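Local coordinates for protein malate dehydrogenase (Pyrococcus horikoshii, PDB 1V9N) that catalyses the reversible, NAD-dependent oxidation of (S)-malate to oxaloacetate as a homodimer of the LDH2/MDH2 oxidoreductase family, at residues L30-E35 and V72-K77. Sequence-based numbering, arbitrary orientation.
Sequences LGVPEE and VNLHPK
A Schellman motif at G31 ends helix 16-29, and the short linker it begins, running to the N-cap P33 of helix 34-49, packs at the protein surface against the loop that joins helix 60-69 to strand 79-84. G31 has a positive phi (98°), and a side chain there would collide with the carbonyl O of L30 and crowd L74 CD1.

Apolar packing centres on L74. Its CG stands anti to the carbonyl carbon (chi1 -71°), which, with an extended chi2, brings both methyls to the linker. L74 CD2 meets V32 CG2 at 3.6 Å, the two side chains crossing at about a right angle, while L74 CD1 rests 3.6 Å from L30 O. I67 of helix 60-69 touches both V32 and L74, so three parts of the fold join here. An alanine at L74 would probably loosen the linker's hold on the loop, since both methyl contacts would be lost.

The P33 ring packs beside the loop at two points: P33 CD lies 3.6 Å from L74 O, and P33 CG approaches H75 CE1 obliquely at 3.8 Å.

Polar links are sparse, and no direct hydrogen bond joins the linker to the loop. Within the loop, N73 OD1 accepts from H75 N at 2.9 Å in an Asx turn; the bond is bent (137° at the hydrogen), with the donor above the carbonyl plane. The link between the two segments is a water, whose O donates to G31 O at 2.6 Å and is hydrogen-bonded at 2.9 Å to H75 NE2.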
loop_
_atom_site.group_PDB
_atom_site.type_symbol
_atom_site.label_atom_id
_atom_site.label_comp_id
_atom_site.label_asym_id
_atom_site.label_seq_id
_atom_site.Cartn_x
_atom_site.Cartn_y
_atom_site.Cartn_z
ATOM N N LEU A 30 -20.526 31.659 3.739
ATOM C CA LEU A 30 -19.296 32.089 3.077
ATOM C C LEU A 30 -19.382 31.963 1.554
ATOM O O LEU A 30 -18.406 32.202 0.849
ATOM C CB LEU A 30 -18.103 31.283 3.602
ATOM C CG LEU A 30 -17.640 31.607 5.023
ATOM C CD1 LEU A 30 -16.727 30.509 5.543
ATOM C CD2 LEU A 30 -16.921 32.954 5.024
ATOM N N GLY A 31 -20.549 31.576 1.051
ATOM C CA GLY A 31 -20.725 31.465 -0.386
ATOM C C GLY A 31 -20.591 30.080 -0.994
ATOM O O GLY A 31 -20.667 29.934 -2.217
ATOM N N VAL A 32 -20.387 29.062 -0.164
ATOM C CA VAL A 32 -20.254 27.699 -0.669
ATOM C C VAL A 32 -21.636 27.166 -1.035
ATOM O O VAL A 32 -22.550 27.194 -0.212
ATOM C CB VAL A 32 -19.633 26.755 0.393
ATOM C CG1 VAL A 32 -19.555 25.325 -0.155
ATOM C CG2 VAL A 32 -18.244 27.244 0.781
ATOM N N PRO A 33 -21.814 26.699 -2.283
ATOM C CA PRO A 33 -23.119 26.163 -2.698
ATOM C C PRO A 33 -23.575 25.133 -1.674
ATOM O O PRO A 33 -22.774 24.328 -1.189
ATOM C CB PRO A 33 -22.819 25.548 -4.058
ATOM C CG PRO A 33 -21.766 26.497 -4.606
ATOM C CD PRO A 33 -20.858 26.693 -3.405
ATOM N N GLU A 34 -24.861 25.166 -1.344
ATOM C CA GLU A 34 -25.426 24.269 -0.346
ATOM C C GLU A 34 -25.080 22.794 -0.507
ATOM O O GLU A 34 -24.777 22.121 0.475
ATOM C CB GLU A 34 -26.946 24.429 -0.301
ATOM C CG GLU A 34 -27.629 23.472 0.661
ATOM C CD GLU A 34 -29.094 23.801 0.865
ATOM O OE1 GLU A 34 -29.819 23.943 -0.146
ATOM O OE2 GLU A 34 -29.517 23.913 2.038
ATOM N N GLU A 35 -25.133 22.285 -1.730
ATOM C CA GLU A 35 -24.829 20.874 -1.942
ATOM C C GLU A 35 -23.361 20.568 -1.672
ATOM O O GLU A 35 -23.027 19.501 -1.164
ATOM C CB GLU A 35 -25.209 20.446 -3.361
ATOM C CG GLU A 35 -26.717 20.452 -3.611
ATOM C CD GLU A 35 -27.498 19.721 -2.521
ATOM O OE1 GLU A 35 -27.241 18.516 -2.298
ATOM O OE2 GLU A 35 -28.371 20.356 -1.885
ATOM N N VAL A 72 -9.277 28.746 -1.601
ATOM C CA VAL A 72 -10.246 27.712 -1.946
ATOM C C VAL A 72 -11.249 28.340 -2.914
ATOM O O VAL A 72 -11.865 29.355 -2.600
ATOM C CB VAL A 72 -11.000 27.201 -0.690
ATOM C CG1 VAL A 72 -12.113 26.244 -1.102
ATOM C CG2 VAL A 72 -10.039 26.496 0.248
ATOM N N ASN A 73 -11.399 27.744 -4.091
ATOM C CA ASN A 73 -12.319 28.247 -5.110
ATOM C C ASN A 73 -13.751 27.845 -4.744
ATOM O O ASN A 73 -14.034 26.665 -4.543
ATOM C CB ASN A 73 -11.944 27.657 -6.475
ATOM C CG ASN A 73 -12.684 28.316 -7.634
ATOM O OD1 ASN A 73 -13.793 28.830 -7.477
ATOM N ND2 ASN A 73 -12.075 28.280 -8.815
ATOM N N LEU A 74 -14.647 28.825 -4.662
ATOM C CA LEU A 74 -16.043 28.564 -4.316
ATOM C C LEU A 74 -16.820 27.884 -5.443
ATOM O O LEU A 74 -17.723 27.089 -5.189
ATOM C CB LEU A 74 -16.750 29.869 -3.930
ATOM C CG LEU A 74 -16.350 30.505 -2.597
ATOM C CD1 LEU A 74 -17.061 31.833 -2.419
ATOM C CD2 LEU A 74 -16.706 29.566 -1.465
ATOM N N HIS A 75 -16.472 28.206 -6.684
ATOM C CA HIS A 75 -17.148 27.616 -7.833
ATOM C C HIS A 75 -16.116 27.044 -8.788
ATOM O O HIS A 75 -15.871 27.586 -9.868
ATOM C CB HIS A 75 -18.009 28.673 -8.527
ATOM C CG HIS A 75 -18.947 29.373 -7.598
ATOM N ND1 HIS A 75 -20.170 28.845 -7.235
ATOM C CD2 HIS A 75 -18.879 30.591 -7.011
ATOM C CE1 HIS A 75 -20.809 29.707 -6.469
ATOM N NE2 HIS A 75 -20.048 30.778 -6.317
ATOM N N PRO A 76 -15.495 25.923 -8.396
ATOM C CA PRO A 76 -14.479 25.291 -9.231
ATOM C C PRO A 76 -15.043 24.667 -10.488
ATOM O O PRO A 76 -16.108 24.056 -10.468
ATOM C CB PRO A 76 -13.881 24.242 -8.301
ATOM C CG PRO A 76 -15.082 23.793 -7.531
ATOM C CD PRO A 76 -15.759 25.111 -7.194
ATOM N N LYS A 77 -14.328 24.850 -11.589
ATOM C CA LYS A 77 -14.727 24.252 -12.845
ATOM C C LYS A 77 -13.832 23.023 -12.922
ATOM O O LYS A 77 -12.754 23.054 -13.512
ATOM C CB LYS A 77 -14.462 25.201 -14.016
ATOM C CG LYS A 77 -15.226 26.530 -13.958
ATOM C CD LYS A 77 -16.747 26.347 -13.954
ATOM C CE LYS A 77 -17.288 26.027 -12.560
ATOM N NZ LYS A 77 -18.760 25.781 -12.559
HETATM O O HOH W 1 -20.860 31.975 -3.760
#